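Local coordinates for catabolite activation-like protein (PDB 3IWZ) that acts as a homodimeric, c-di-GMP-responsive global transcription factor that activates or represses virulence genes in the diffusible signal factor pathway, at residues 49-54 against 95-99; 62-68 against 100-106. All coordinates share one frame; numbering follows the deposited sequence.

Contact 1: residues 49-54 against 95-99; sequences GDPAGT and SDTRE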
ATOM      1  N   GLY D  49     -18.135  -2.346  -1.363  1.00 41.41           N
ATOM      2  CA  GLY D  49     -19.335  -2.953  -1.913  1.00 42.81           C
ATOM      3  C   GLY D  49     -20.004  -2.122  -2.988  1.00 43.30           C
ATOM      4  O   GLY D  49     -20.618  -2.660  -3.912  1.00 43.42           O
ATOM      5  N   ASP D  50     -19.882  -0.805  -2.881  1.00 42.28           N
ATOM      6  CA  ASP D  50     -20.501   0.081  -3.856  1.00 39.55           C
ATOM      7  C   ASP D  50     -19.926  -0.071  -5.257  1.00 39.78           C
ATOM      8  O   ASP D  50     -18.807  -0.556  -5.437  1.00 39.10           O
ATOM      9  CB  ASP D  50     -20.352   1.531  -3.416  1.00 37.09           C
ATOM     10  CG  ASP D  50     -21.047   1.812  -2.107  1.00 34.71           C
ATOM     11  OD1 ASP D  50     -22.102   1.201  -1.844  1.00 32.03           O
ATOM     12  OD2 ASP D  50     -20.543   2.662  -1.350  1.00 37.49           O
ATOM     13  N   PRO D  51     -20.695   0.333  -6.279  1.00 39.50           N
ATOM     14  CA  PRO D  51     -20.173   0.212  -7.641  1.00 39.05           C
ATOM     15  C   PRO D  51     -18.884   1.025  -7.727  1.00 37.80           C
ATOM     16  O   PRO D  51     -18.720   2.012  -7.013  1.00 36.26           O
ATOM     17  CB  PRO D  51     -21.289   0.815  -8.493  1.00 38.34           C
ATOM     18  CG  PRO D  51     -22.509   0.503  -7.707  1.00 40.59           C
ATOM     19  CD  PRO D  51     -22.083   0.819  -6.290  1.00 38.92           C
ATOM     20  N   ALA D  52     -17.968   0.606  -8.592  1.00 37.76           N
ATOM     21  CA  ALA D  52     -16.712   1.320  -8.751  1.00 36.63           C
ATOM     22  C   ALA D  52     -16.502   1.652 -10.210  1.00 37.07           C
ATOM     23  O   ALA D  52     -15.810   0.932 -10.928  1.00 38.87           O
ATOM     24  CB  ALA D  52     -15.553   0.474  -8.230  1.00 38.18           C
ATOM     25  N   GLY D  53     -17.112   2.740 -10.652  1.00 36.57           N
ATOM     26  CA  GLY D  53     -16.963   3.146 -12.035  1.00 36.95           C
ATOM     27  C   GLY D  53     -16.613   4.616 -12.071  1.00 38.80           C
ATOM     28  O   GLY D  53     -16.657   5.250 -13.120  1.00 40.72           O
ATOM     29  N   THR D  54     -16.229   5.144 -10.914  1.00 39.08           N
ATOM     30  CA  THR D  54     -15.901   6.556 -10.787  1.00 39.95           C
ATOM     31  C   THR D  54     -14.573   6.874 -10.097  1.00 38.51           C
ATOM     32  O   THR D  54     -14.157   6.211  -9.151  1.00 40.06           O
ATOM     33  CB  THR D  54     -17.028   7.279 -10.021  1.00 41.68           C
ATOM     34  OG1 THR D  54     -18.258   7.132 -10.743  1.00 45.30           O
ATOM     35  CG2 THR D  54     -16.710   8.756  -9.858  1.00 43.26           C
ATOM     36  N   SER D  95     -12.766  -3.955 -11.379  1.00 51.98           N
ATOM     37  CA  SER D  95     -13.498  -4.525 -10.261  1.00 53.48           C
ATOM     38  C   SER D  95     -14.890  -3.925 -10.314  1.00 53.62           C
ATOM     39  O   SER D  95     -15.086  -2.836 -10.855  1.00 55.74           O
ATOM     40  CB  SER D  95     -12.808  -4.169  -8.945  1.00 55.03           C
ATOM     41  OG  SER D  95     -13.399  -4.848  -7.850  1.00 56.68           O
ATOM     42  N   ASP D  96     -15.866  -4.637  -9.775  1.00 52.85           N
ATOM     43  CA  ASP D  96     -17.227  -4.133  -9.800  1.00 52.15           C
ATOM     44  C   ASP D  96     -17.496  -3.342  -8.532  1.00 49.64           C
ATOM     45  O   ASP D  96     -18.435  -2.556  -8.477  1.00 51.25           O
ATOM     46  CB  ASP D  96     -18.224  -5.295  -9.893  1.00 54.08           C
ATOM     47  CG  ASP D  96     -17.974  -6.205 -11.091  1.00 56.76           C
ATOM     48  OD1 ASP D  96     -18.669  -7.240 -11.190  1.00 56.73           O
ATOM     49  OD2 ASP D  96     -17.099  -5.894 -11.935  1.00 58.91           O
ATOM     50  N   THR D  97     -16.661  -3.540  -7.517  1.00 46.98           N
ATOM     51  CA  THR D  97     -16.859  -2.867  -6.241  1.00 44.32           C
ATOM     52  C   THR D  97     -15.642  -2.179  -5.603  1.00 42.37           C
ATOM     53  O   THR D  97     -14.492  -2.393  -6.001  1.00 42.83           O
ATOM     54  CB  THR D  97     -17.427  -3.862  -5.231  1.00 44.96           C
ATOM     55  OG1 THR D  97     -16.485  -4.925  -5.042  1.00 45.39           O
ATOM     56  CG2 THR D  97     -18.741  -4.455  -5.751  1.00 45.18           C
ATOM     57  N   ARG D  98     -15.930  -1.346  -4.604  1.00 39.16           N
ATOM     58  CA  ARG D  98     -14.915  -0.623  -3.843  1.00 35.82           C
ATOM     59  C   ARG D  98     -14.364  -1.577  -2.798  1.00 35.61           C
ATOM     60  O   ARG D  98     -15.028  -2.541  -2.420  1.00 35.67           O
ATOM     61  CB  ARG D  98     -15.530   0.573  -3.111  1.00 32.37           C
ATOM     62  CG  ARG D  98     -16.150   1.643  -3.989  1.00 26.31           C
ATOM     63  CD  ARG D  98     -15.142   2.335  -4.860  1.00 27.40           C
ATOM     64  NE  ARG D  98     -15.767   3.412  -5.610  1.00 25.77           N
ATOM     65  CZ  ARG D  98     -15.179   4.098  -6.584  1.00 28.38           C
ATOM     66  NH1 ARG D  98     -13.924   3.823  -6.933  1.00 28.27           N
ATOM     67  NH2 ARG D  98     -15.858   5.051  -7.227  1.00 21.72           N
ATOM     68  N   GLU D  99     -13.157  -1.304  -2.319  1.00 35.61           N
ATOM     69  CA  GLU D  99     -12.554  -2.149  -1.301  1.00 35.45           C
ATOM     70  C   GLU D  99     -12.321  -1.365  -0.006  1.00 33.89           C
ATOM     71  O   GLU D  99     -11.963  -1.934   1.021  1.00 34.73           O
ATOM     72  CB  GLU D  99     -11.228  -2.729  -1.807  1.00 37.09           C
ATOM     73  CG  GLU D  99     -11.024  -4.185  -1.384  1.00 41.78           C
ATOM     74  CD  GLU D  99     -11.986  -5.113  -2.089  1.00 42.74           C
ATOM     75  OE1 GLU D  99     -12.602  -5.958  -1.414  1.00 46.62           O
ATOM     76  OE2 GLU D  99     -12.126  -4.998  -3.322  1.00 45.70           O
TER
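R98 carries this contact, extending its guanidinium along the 49-54 loop to meet the backbone oxygen of T54 end-on. NH2 makes the shorter, straighter bond to T54 O (2.8 Å, 162° at the hydrogen) and NH1 a longer one (3.3 Å), with the oxygen almost exactly in the guanidinium plane. The chain bends at chi2 (-65°) and then runs out straight, carrying CD alongside A52 CB (3.9 Å) and laying one face of the guanidinium against A52 CA. A small alanine suits a place so close to that flat group. Nearer its root, R98 bonds through its backbone, N to D50 O (3.1 Å) and O from G49 N (3.3 Å). G49 has phi 115°, where a CB would press on the preceding carbonyl. T97 turns CG2 to G49 O (3.2 Å). R98 probably corresponds to the arginine that holds the cyclic phosphate in the phosphate-binding cassette of relatives; here its guanidinium is bonded to T54 O. Its other neighbours are F46, in a cation-pi contact from strand 44-46, and, weakly, G87 O and Y115 OH. The two loops meet at the surface with R98 buried between them; 49-54 leads into strand 54-58, while the other loop continues into strand 101-104.

Contact 2: residues 62-68 against 100-106; sequences SVSIIAE and VILRTRT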
ATOM      1  N   SER D  62     -10.803  17.699   3.106  1.00 37.27           N
ATOM      2  CA  SER D  62      -9.955  16.643   3.611  1.00 38.20           C
ATOM      3  C   SER D  62     -10.817  15.380   3.687  1.00 38.18           C
ATOM      4  O   SER D  62     -11.957  15.423   4.161  1.00 38.16           O
ATOM      5  CB  SER D  62      -9.428  17.045   4.997  1.00 38.29           C
ATOM      6  OG  SER D  62      -8.426  16.166   5.471  1.00 42.24           O
ATOM      7  N   VAL D  63     -10.274  14.274   3.186  1.00 37.66           N
ATOM      8  CA  VAL D  63     -10.952  12.985   3.201  1.00 36.52           C
ATOM      9  C   VAL D  63     -10.045  11.938   3.835  1.00 36.85           C
ATOM     10  O   VAL D  63      -8.856  12.168   4.070  1.00 38.84           O
ATOM     11  CB  VAL D  63     -11.320  12.501   1.774  1.00 36.08           C
ATOM     12  CG1 VAL D  63     -12.316  13.465   1.123  1.00 33.12           C
ATOM     13  CG2 VAL D  63     -10.066  12.385   0.931  1.00 34.14           C
ATOM     14  N   SER D  64     -10.608  10.781   4.128  1.00 34.85           N
ATOM     15  CA  SER D  64      -9.820   9.724   4.716  1.00 34.34           C
ATOM     16  C   SER D  64     -10.162   8.441   3.974  1.00 33.14           C
ATOM     17  O   SER D  64     -11.278   8.288   3.483  1.00 30.60           O
ATOM     18  CB  SER D  64     -10.150   9.575   6.203  1.00 33.53           C
ATOM     19  OG  SER D  64     -11.464   9.074   6.383  1.00 37.21           O
ATOM     20  N   ILE D  65      -9.188   7.545   3.866  1.00 31.63           N
ATOM     21  CA  ILE D  65      -9.405   6.253   3.222  1.00 30.79           C
ATOM     22  C   ILE D  65      -9.361   5.262   4.376  1.00 30.42           C
ATOM     23  O   ILE D  65      -8.360   5.172   5.085  1.00 31.48           O
ATOM     24  CB  ILE D  65      -8.300   5.901   2.209  1.00 27.88           C
ATOM     25  CG1 ILE D  65      -8.300   6.898   1.044  1.00 28.91           C
ATOM     26  CG2 ILE D  65      -8.503   4.485   1.695  1.00 25.49           C
ATOM     27  CD1 ILE D  65      -9.531   6.850   0.166  1.00 35.31           C
ATOM     28  N   ILE D  66     -10.452   4.532   4.567  1.00 30.47           N
ATOM     29  CA  ILE D  66     -10.542   3.584   5.660  1.00 30.75           C
ATOM     30  C   ILE D  66     -10.826   2.167   5.176  1.00 34.46           C
ATOM     31  O   ILE D  66     -11.577   1.963   4.224  1.00 34.36           O
ATOM     32  CB  ILE D  66     -11.660   4.014   6.648  1.00 29.15           C
ATOM     33  CG1 ILE D  66     -11.610   5.531   6.855  1.00 29.87           C
ATOM     34  CG2 ILE D  66     -11.482   3.300   7.990  1.00 27.49           C
ATOM     35  CD1 ILE D  66     -12.563   6.054   7.924  1.00 32.38           C
ATOM     36  N   ALA D  67     -10.217   1.188   5.838  1.00 38.69           N
ATOM     37  CA  ALA D  67     -10.419  -0.219   5.499  1.00 41.08           C
ATOM     38  C   ALA D  67     -11.226  -0.845   6.627  1.00 44.01           C
ATOM     39  O   ALA D  67     -11.057  -0.483   7.792  1.00 43.98           O
ATOM     40  CB  ALA D  67      -9.074  -0.933   5.359  1.00 41.49           C
ATOM     41  N   GLU D  68     -12.109  -1.776   6.279  1.00 46.95           N
ATOM     42  CA  GLU D  68     -12.940  -2.442   7.268  1.00 50.71           C
ATOM     43  C   GLU D  68     -12.557  -3.905   7.426  1.00 52.78           C
ATOM     44  O   GLU D  68     -11.970  -4.503   6.527  1.00 53.20           O
ATOM     45  CB  GLU D  68     -14.416  -2.381   6.863  1.00 52.45           C
ATOM     46  CG  GLU D  68     -15.083  -1.034   7.020  1.00 54.73           C
ATOM     47  CD  GLU D  68     -16.516  -1.162   7.523  1.00 56.37           C
ATOM     48  OE1 GLU D  68     -17.263  -2.002   6.972  1.00 55.26           O
ATOM     49  OE2 GLU D  68     -16.892  -0.417   8.465  1.00 56.53           O
ATOM     50  N   VAL D 100     -12.537  -0.057  -0.049  1.00 32.00           N
ATOM     51  CA  VAL D 100     -12.329   0.766   1.139  1.00 29.67           C
ATOM     52  C   VAL D 100     -13.396   1.845   1.271  1.00 29.00           C
ATOM     53  O   VAL D 100     -14.211   2.046   0.366  1.00 29.78           O
ATOM     54  CB  VAL D 100     -10.956   1.487   1.093  1.00 27.69           C
ATOM     55  CG1 VAL D 100      -9.841   0.488   0.879  1.00 29.28           C
ATOM     56  CG2 VAL D 100     -10.952   2.531  -0.014  1.00 27.62           C
ATOM     57  N   ILE D 101     -13.355   2.541   2.402  1.00 28.28           N
ATOM     58  CA  ILE D 101     -14.255   3.646   2.704  1.00 28.32           C
ATOM     59  C   ILE D 101     -13.559   4.966   2.399  1.00 28.03           C
ATOM     60  O   ILE D 101     -12.398   5.157   2.767  1.00 27.62           O
ATOM     61  CB  ILE D 101     -14.616   3.732   4.199  1.00 26.58           C
ATOM     62  CG1 ILE D 101     -15.250   2.435   4.691  1.00 26.98           C
ATOM     63  CG2 ILE D 101     -15.567   4.898   4.420  1.00 26.90           C
ATOM     64  CD1 ILE D 101     -15.649   2.482   6.173  1.00 29.18           C
ATOM     65  N   LEU D 102     -14.280   5.863   1.729  1.00 28.87           N
ATOM     66  CA  LEU D 102     -13.800   7.205   1.414  1.00 28.98           C
ATOM     67  C   LEU D 102     -14.700   8.115   2.251  1.00 30.90           C
ATOM     68  O   LEU D 102     -15.889   8.274   1.955  1.00 30.45           O
ATOM     69  CB  LEU D 102     -13.978   7.531  -0.067  1.00 28.85           C
ATOM     70  CG  LEU D 102     -13.694   8.986  -0.447  1.00 26.85           C
ATOM     71  CD1 LEU D 102     -12.223   9.313  -0.189  1.00 27.66           C
ATOM     72  CD2 LEU D 102     -14.049   9.219  -1.910  1.00 26.24           C
ATOM     73  N   ARG D 103     -14.130   8.708   3.291  1.00 31.33           N
ATOM     74  CA  ARG D 103     -14.884   9.546   4.215  1.00 31.66           C
ATOM     75  C   ARG D 103     -14.339  10.969   4.339  1.00 34.11           C
ATOM     76  O   ARG D 103     -13.154  11.171   4.609  1.00 36.60           O
ATOM     77  CB  ARG D 103     -14.892   8.835   5.574  1.00 32.80           C
ATOM     78  CG  ARG D 103     -15.383   9.614   6.773  1.00 34.97           C
ATOM     79  CD  ARG D 103     -15.215   8.755   8.030  1.00 33.89           C
ATOM     80  NE  ARG D 103     -16.023   7.535   7.969  1.00 35.37           N
ATOM     81  CZ  ARG D 103     -15.880   6.492   8.786  1.00 32.90           C
ATOM     82  NH1 ARG D 103     -14.953   6.500   9.739  1.00 32.77           N
ATOM     83  NH2 ARG D 103     -16.672   5.441   8.652  1.00 29.43           N
ATOM     84  N   THR D 104     -15.206  11.957   4.124  1.00 34.37           N
ATOM     85  CA  THR D 104     -14.816  13.364   4.246  1.00 35.23           C
ATOM     86  C   THR D 104     -14.535  13.663   5.721  1.00 34.68           C
ATOM     87  O   THR D 104     -15.269  13.214   6.598  1.00 34.06           O
ATOM     88  CB  THR D 104     -15.940  14.319   3.775  1.00 36.27           C
ATOM     89  OG1 THR D 104     -17.105  14.131   4.598  1.00 38.06           O
ATOM     90  CG2 THR D 104     -16.290  14.060   2.313  1.00 33.25           C
ATOM     91  N   ARG D 105     -13.475  14.412   5.998  1.00 36.29           N
ATOM     92  CA  ARG D 105     -13.136  14.754   7.380  1.00 38.07           C
ATOM     93  C   ARG D 105     -13.601  16.175   7.645  1.00 38.88           C
ATOM     94  O   ARG D 105     -13.715  16.603   8.791  1.00 38.92           O
ATOM     95  CB  ARG D 105     -11.634  14.665   7.606  1.00 38.76           C
ATOM     96  CG  ARG D 105     -11.014  13.321   7.307  1.00 43.25           C
ATOM     97  CD  ARG D 105      -9.507  13.423   7.458  1.00 43.51           C
ATOM     98  NE  ARG D 105      -9.154  13.831   8.813  1.00 44.80           N
ATOM     99  CZ  ARG D 105      -8.320  14.824   9.099  1.00 44.79           C
ATOM    100  NH1 ARG D 105      -7.752  15.513   8.120  1.00 44.62           N
ATOM    101  NH2 ARG D 105      -8.052  15.127  10.362  1.00 44.94           N
ATOM    102  N   THR D 106     -13.852  16.895   6.559  1.00 40.55           N
ATOM    103  CA  THR D 106     -14.329  18.271   6.601  1.00 42.43           C
ATOM    104  C   THR D 106     -15.281  18.404   5.427  1.00 43.80           C
ATOM    105  O   THR D 106     -15.561  17.425   4.733  1.00 45.35           O
ATOM    106  CB  THR D 106     -13.182  19.295   6.399  1.00 42.71           C
ATOM    107  OG1 THR D 106     -12.625  19.136   5.091  1.00 41.21           O
ATOM    108  CG2 THR D 106     -12.089  19.103   7.435  1.00 43.93           C
TER
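R103 and I66 meet across the strands with the methyl CD1 of I66 over one face of the guanidinium, 3.5 Å from R103 CZ. The nitrogens of that group are paired with acids: NE forms a salt bridge with D44 on the adjoining strand 44-46, and NH2 one with E74 on strand 74-80, across the width of 63-68, a reach that suits a long side chain. In R105 it is the edge that serves: NH1 donates to S62 OG (2.8 Å), which lies 19° out of the guanidinium plane, while Y79 makes a cation-pi contact with the group. S62 OG stands anti to its own backbone N (chi1 -171°), which brings it to this arginine; the backbone completes the corner with R105 N to S62 O (2.6 Å) and S62 N to T106 OG1 (3.1 Å).

Strands 63-68 and 101-104 run antiparallel in a sheet of the beta roll of the cyclic nucleotide-binding domain, flanked by strands 44-46 and 74-80. S64 pairs with R103 and I66 with I101 as hydrogen-bonded pairs, whereas V63-T104 and I65-L102 are non-hydrogen-bonded. S64 adds a side-chain bond: at chi1 69° its OG sits between the backbone N and carbonyl carbon and reaches R103 O (3.2 Å) from the face of the carbonyl plane opposite to that approached by S64 N.

V63, I65, L102 and T104 share one face, where L102 CD1 packs against I65 CD1 (3.7 Å) and V63 CB, and V63 and L102 also touch V58 and Y56 of strand 54-58, a greasy interior that suits branched aliphatics. T104 fits among them because its OG1 is bonded to P40 O and T43 N. On the other face, I101 CD1 lies on E68 CG (3.7 Å).

Both contacts belong to the cyclic nucleotide-binding domain, and their centres lie about 15 Å apart. Along the chain their segments alternate: 49-54, 62-68, 95-99, then 100-106. Contact 1 joins two surface loops, and contact 2 pairs the central strands of the sheet ordered 44-46, 101-104, 63-68, 74-80. Because 95-99 runs directly into 100-106, the loop of contact 1 is continuous with a strand of contact 2, and 49-54 feeds strand 54-58 of the other sheet of the roll. Both contacts also border the dimer: E99 forms a salt bridge with R150 of the second subunit, and A67 packs on S153 of that second subunit, two residues of its long helix 130-157.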